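Local coordinates for sister chromatid cohesion protein (Chaetomium thermophilum, PDB 5T8V) that probably loads cohesin onto chromatin, this chain being the C-terminal, HEAT-repeat part of the SCC2 cohesin loader, at residues S855-I869 and Y888-F902. Numbering follows the deposited sequence.
Sequences SLFTFEQLRLLRPYI and YRRVLPQLSSAHAQF
The backbones of 855-869 and 888-902 come closest at F857 and V891, with CA atoms 6.8 Å apart, and stay near 7.4 Å at L862 with Y888 and at F859 with L895. This is inter-helical packing in the HEAT-repeat array of the cohesin loader: the short helical turns of 859-862 and 866-870 lie against the end of helix 878-891 and the start of helix 900-910. F859, H899 and F902 form an aromatic cluster. H899, at the N-cap position of helix 900-910, stacks face to face on F859, the ring centroids 3.6 Å apart and the planes at 15°. With CG anti to the backbone N (chi1 170°), the ring of F859 is carried out to the other segment, where it also turns an edge to the face of F902 in a T-shaped pair. R866 CD lies 3.6 Å from F902 CE1, while the guanidinium continues to a salt bridge with E909. Between the buried F857 and L862, V891 splits its methyls: CG2 makes a CH-pi contact over the F857 ring, and CG1 meets L862 CD2 tip to tip. Y888 runs between L862 and I869, and its OH donates a hydrogen bond to L862 O, 2.5 Å away, tilted 32° from the carbonyl plane. A phenylalanine in place of Y888 would probably leave the carbonyl of L862 without this hydroxyl donor. I869 CD1 lies 3.4 Å from Y888 CE2, on the side of the ring away from L862 CG.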
# COMPACT_ATOMS: atom_id res chain seq x y z
N SER A 855 -45.39 -9.42 14.82
CA SER A 855 -46.34 -8.34 14.57
C SER A 855 -46.45 -7.99 13.09
O SER A 855 -47.47 -7.43 12.67
CB SER A 855 -45.94 -7.10 15.36
OG SER A 855 -46.70 -5.97 14.96
N LEU A 856 -45.43 -8.30 12.29
CA LEU A 856 -45.41 -7.91 10.89
C LEU A 856 -46.34 -8.76 10.03
O LEU A 856 -46.65 -8.37 8.90
CB LEU A 856 -43.99 -8.01 10.34
CG LEU A 856 -42.95 -7.16 11.09
CD1 LEU A 856 -41.55 -7.71 10.87
CD2 LEU A 856 -43.03 -5.72 10.64
N PHE A 857 -46.80 -9.90 10.54
CA PHE A 857 -47.60 -10.84 9.77
C PHE A 857 -49.09 -10.62 10.03
O PHE A 857 -49.48 -10.13 11.09
CB PHE A 857 -47.22 -12.28 10.10
CG PHE A 857 -45.82 -12.65 9.68
CD1 PHE A 857 -44.73 -12.18 10.38
CD2 PHE A 857 -45.61 -13.47 8.58
CE1 PHE A 857 -43.44 -12.52 9.99
CE2 PHE A 857 -44.33 -13.82 8.19
CZ PHE A 857 -43.25 -13.34 8.90
N THR A 858 -49.90 -10.99 9.04
CA THR A 858 -51.35 -10.88 9.13
C THR A 858 -51.99 -12.24 8.87
O THR A 858 -51.37 -13.13 8.29
CB THR A 858 -51.90 -9.84 8.13
OG1 THR A 858 -51.70 -10.31 6.79
CG2 THR A 858 -51.19 -8.51 8.30
N PHE A 859 -53.24 -12.38 9.31
CA PHE A 859 -53.94 -13.65 9.16
C PHE A 859 -54.13 -14.00 7.69
O PHE A 859 -53.97 -15.17 7.30
CB PHE A 859 -55.30 -13.58 9.87
CG PHE A 859 -56.20 -14.75 9.56
CD1 PHE A 859 -56.13 -15.91 10.31
CD2 PHE A 859 -57.12 -14.67 8.53
CE1 PHE A 859 -56.96 -16.98 10.03
CE2 PHE A 859 -57.95 -15.74 8.24
CZ PHE A 859 -57.87 -16.90 9.00
N GLU A 860 -54.47 -13.02 6.86
CA GLU A 860 -54.77 -13.30 5.46
C GLU A 860 -53.60 -13.99 4.77
O GLU A 860 -53.81 -14.85 3.91
CB GLU A 860 -55.13 -12.00 4.73
CG GLU A 860 -56.44 -11.38 5.18
CD GLU A 860 -57.65 -12.22 4.82
OE1 GLU A 860 -57.47 -13.26 4.14
OE2 GLU A 860 -58.77 -11.86 5.22
N GLN A 861 -52.38 -13.63 5.13
CA GLN A 861 -51.20 -14.24 4.52
C GLN A 861 -50.77 -15.52 5.22
O GLN A 861 -49.95 -16.26 4.66
CB GLN A 861 -50.04 -13.24 4.48
CG GLN A 861 -49.67 -12.60 5.81
CD GLN A 861 -48.69 -11.44 5.68
OE1 GLN A 861 -48.15 -10.98 6.68
NE2 GLN A 861 -48.46 -10.95 4.46
N LEU A 862 -51.29 -15.81 6.41
CA LEU A 862 -51.19 -17.16 6.95
C LEU A 862 -52.13 -18.11 6.23
O LEU A 862 -51.89 -19.32 6.23
CB LEU A 862 -51.50 -17.16 8.45
CG LEU A 862 -50.29 -17.03 9.37
CD1 LEU A 862 -49.52 -15.75 9.08
CD2 LEU A 862 -50.72 -17.09 10.82
N ARG A 863 -53.20 -17.59 5.61
CA ARG A 863 -54.09 -18.41 4.82
C ARG A 863 -53.46 -18.83 3.50
O ARG A 863 -53.88 -19.84 2.92
CB ARG A 863 -55.39 -17.65 4.56
CG ARG A 863 -56.48 -18.45 3.87
CD ARG A 863 -57.70 -17.59 3.58
NE ARG A 863 -57.39 -16.49 2.67
CZ ARG A 863 -58.23 -15.51 2.36
NH1 ARG A 863 -59.44 -15.48 2.89
NH2 ARG A 863 -57.85 -14.55 1.53
N LEU A 864 -52.47 -18.09 3.01
CA LEU A 864 -51.79 -18.48 1.78
C LEU A 864 -50.88 -19.68 2.01
O LEU A 864 -50.64 -20.47 1.09
CB LEU A 864 -50.99 -17.31 1.22
CG LEU A 864 -51.77 -16.01 1.01
CD1 LEU A 864 -50.87 -14.95 0.38
CD2 LEU A 864 -53.02 -16.23 0.17
N LEU A 865 -50.35 -19.82 3.23
CA LEU A 865 -49.59 -21.01 3.59
C LEU A 865 -50.48 -22.20 3.89
O LEU A 865 -49.97 -23.32 4.03
CB LEU A 865 -48.71 -20.71 4.81
CG LEU A 865 -47.76 -19.51 4.69
CD1 LEU A 865 -47.01 -19.29 6.00
CD2 LEU A 865 -46.78 -19.70 3.54
N ARG A 866 -51.80 -21.99 3.98
CA ARG A 866 -52.74 -23.06 4.32
C ARG A 866 -52.50 -24.37 3.57
O ARG A 866 -52.41 -25.41 4.23
CB ARG A 866 -54.16 -22.55 4.04
CG ARG A 866 -55.27 -23.42 4.61
CD ARG A 866 -55.38 -23.24 6.11
NE ARG A 866 -56.51 -23.99 6.66
CZ ARG A 866 -56.49 -25.30 6.92
NH1 ARG A 866 -55.39 -26.01 6.68
NH2 ARG A 866 -57.56 -25.89 7.42
N PRO A 867 -52.37 -24.39 2.24
CA PRO A 867 -52.18 -25.69 1.56
C PRO A 867 -50.88 -26.38 1.91
O PRO A 867 -50.80 -27.61 1.79
CB PRO A 867 -52.23 -25.31 0.07
CG PRO A 867 -51.87 -23.87 0.03
CD PRO A 867 -52.41 -23.27 1.29
N TYR A 868 -49.86 -25.64 2.35
CA TYR A 868 -48.62 -26.28 2.77
C TYR A 868 -48.83 -27.16 3.99
O TYR A 868 -48.13 -28.16 4.16
CB TYR A 868 -47.54 -25.23 3.05
CG TYR A 868 -46.97 -24.56 1.82
CD1 TYR A 868 -46.18 -25.27 0.93
CD2 TYR A 868 -47.22 -23.22 1.55
CE1 TYR A 868 -45.65 -24.67 -0.20
CE2 TYR A 868 -46.69 -22.61 0.43
CZ TYR A 868 -45.90 -23.34 -0.44
OH TYR A 868 -45.38 -22.74 -1.56
N ILE A 869 -49.78 -26.80 4.86
CA ILE A 869 -50.02 -27.59 6.06
C ILE A 869 -50.68 -28.91 5.70
O ILE A 869 -50.33 -29.96 6.25
CB ILE A 869 -50.88 -26.79 7.07
CG1 ILE A 869 -50.07 -25.64 7.67
CG2 ILE A 869 -51.40 -27.69 8.19
CD1 ILE A 869 -50.07 -24.38 6.84
N TYR A 888 -46.44 -20.47 11.75
CA TYR A 888 -47.66 -20.55 12.55
C TYR A 888 -47.35 -20.53 14.04
O TYR A 888 -48.04 -19.87 14.82
CB TYR A 888 -48.44 -21.82 12.19
CG TYR A 888 -49.33 -21.71 10.96
CD1 TYR A 888 -49.24 -20.63 10.10
CD2 TYR A 888 -50.26 -22.70 10.68
CE1 TYR A 888 -50.05 -20.53 8.99
CE2 TYR A 888 -51.08 -22.61 9.57
CZ TYR A 888 -50.97 -21.53 8.73
OH TYR A 888 -51.78 -21.44 7.62
N ARG A 889 -46.30 -21.25 14.44
CA ARG A 889 -45.91 -21.30 15.85
C ARG A 889 -45.64 -19.90 16.40
O ARG A 889 -46.10 -19.55 17.49
CB ARG A 889 -44.69 -22.20 16.00
CG ARG A 889 -44.07 -22.25 17.38
CD ARG A 889 -42.87 -23.17 17.38
NE ARG A 889 -42.20 -23.25 18.68
CZ ARG A 889 -41.18 -24.05 18.94
NH1 ARG A 889 -40.69 -24.85 18.00
NH2 ARG A 889 -40.63 -24.06 20.15
N ARG A 890 -44.90 -19.09 15.64
CA ARG A 890 -44.50 -17.77 16.13
C ARG A 890 -45.60 -16.74 15.92
O ARG A 890 -45.83 -15.89 16.79
CB ARG A 890 -43.22 -17.32 15.42
CG ARG A 890 -42.00 -18.17 15.73
CD ARG A 890 -41.44 -17.86 17.11
NE ARG A 890 -40.16 -18.53 17.35
CZ ARG A 890 -40.02 -19.72 17.92
NH1 ARG A 890 -41.08 -20.40 18.34
NH2 ARG A 890 -38.81 -20.23 18.09
N VAL A 891 -46.30 -16.80 14.79
CA VAL A 891 -47.27 -15.76 14.45
C VAL A 891 -48.59 -16.00 15.18
O VAL A 891 -49.10 -15.12 15.88
CB VAL A 891 -47.49 -15.71 12.92
CG1 VAL A 891 -48.61 -14.73 12.57
CG2 VAL A 891 -46.20 -15.33 12.21
N LEU A 892 -49.16 -17.18 15.01
CA LEU A 892 -50.55 -17.41 15.40
C LEU A 892 -50.87 -16.99 16.83
O LEU A 892 -51.96 -16.43 17.04
CB LEU A 892 -50.90 -18.88 15.16
CG LEU A 892 -52.37 -19.25 14.92
CD1 LEU A 892 -53.07 -18.29 13.96
CD2 LEU A 892 -52.42 -20.65 14.38
N PRO A 893 -50.02 -17.21 17.83
CA PRO A 893 -50.34 -16.71 19.18
C PRO A 893 -50.38 -15.19 19.27
O PRO A 893 -50.80 -14.67 20.31
CB PRO A 893 -49.22 -17.30 20.06
CG PRO A 893 -48.13 -17.65 19.11
CD PRO A 893 -48.79 -18.03 17.83
N GLN A 894 -49.96 -14.47 18.23
CA GLN A 894 -50.01 -13.02 18.22
C GLN A 894 -51.35 -12.47 17.75
O GLN A 894 -51.69 -11.34 18.10
CB GLN A 894 -48.88 -12.46 17.34
CG GLN A 894 -48.90 -10.95 17.16
CD GLN A 894 -49.42 -10.51 15.79
OE1 GLN A 894 -49.63 -11.33 14.90
NE2 GLN A 894 -49.62 -9.21 15.63
N LEU A 895 -52.11 -13.24 16.97
CA LEU A 895 -53.41 -12.78 16.52
C LEU A 895 -54.32 -12.50 17.72
O LEU A 895 -54.14 -13.03 18.81
CB LEU A 895 -54.07 -13.82 15.61
CG LEU A 895 -53.35 -14.18 14.31
CD1 LEU A 895 -54.26 -15.03 13.43
CD2 LEU A 895 -52.88 -12.94 13.56
N SER A 896 -55.31 -11.63 17.48
CA SER A 896 -56.26 -11.23 18.51
C SER A 896 -57.66 -11.76 18.27
O SER A 896 -58.32 -12.20 19.22
CB SER A 896 -56.32 -9.70 18.60
OG SER A 896 -56.80 -9.14 17.39
N SER A 897 -58.14 -11.74 17.03
CA SER A 897 -59.50 -12.17 16.73
C SER A 897 -59.73 -13.62 17.12
O SER A 897 -60.88 -14.01 17.40
CB SER A 897 -59.80 -11.96 15.25
OG SER A 897 -58.77 -12.51 14.44
N ALA A 898 -58.68 -14.43 17.16
CA ALA A 898 -58.82 -15.85 17.47
C ALA A 898 -59.81 -16.51 16.52
O ALA A 898 -60.99 -16.65 16.85
CB ALA A 898 -59.27 -16.04 18.92
N HIS A 899 -59.34 -16.91 15.34
CA HIS A 899 -60.19 -17.52 14.32
C HIS A 899 -60.39 -18.99 14.70
O HIS A 899 -59.63 -19.87 14.29
CB HIS A 899 -59.56 -17.38 12.94
CG HIS A 899 -59.02 -16.01 12.67
ND1 HIS A 899 -59.67 -15.10 11.86
CD2 HIS A 899 -57.88 -15.39 13.09
CE1 HIS A 899 -58.96 -13.98 11.80
NE2 HIS A 899 -57.87 -14.14 12.53
N ALA A 900 -61.43 -19.25 15.48
CA ALA A 900 -61.63 -20.56 16.09
C ALA A 900 -61.58 -21.68 15.06
O ALA A 900 -60.77 -22.60 15.15
CB ALA A 900 -62.96 -20.58 16.85
N GLN A 901 -62.47 -21.61 14.06
CA GLN A 901 -62.55 -22.69 13.08
C GLN A 901 -61.23 -22.89 12.36
O GLN A 901 -60.86 -24.03 12.03
CB GLN A 901 -63.67 -22.41 12.08
CG GLN A 901 -64.01 -23.59 11.17
CD GLN A 901 -64.54 -24.78 11.93
OE1 GLN A 901 -65.46 -24.66 12.75
NE2 GLN A 901 -63.96 -25.95 11.68
N PHE A 902 -60.49 -21.81 12.11
CA PHE A 902 -59.17 -21.94 11.49
C PHE A 902 -58.25 -22.79 12.35
O PHE A 902 -57.66 -23.77 11.87
CB PHE A 902 -58.57 -20.56 11.25
CG PHE A 902 -57.21 -20.59 10.60
CD1 PHE A 902 -57.09 -20.68 9.23
CD2 PHE A 902 -56.07 -20.52 11.38
CE1 PHE A 902 -55.84 -20.70 8.63
CE2 PHE A 902 -54.82 -20.54 10.79
CZ PHE A 902 -54.70 -20.63 9.42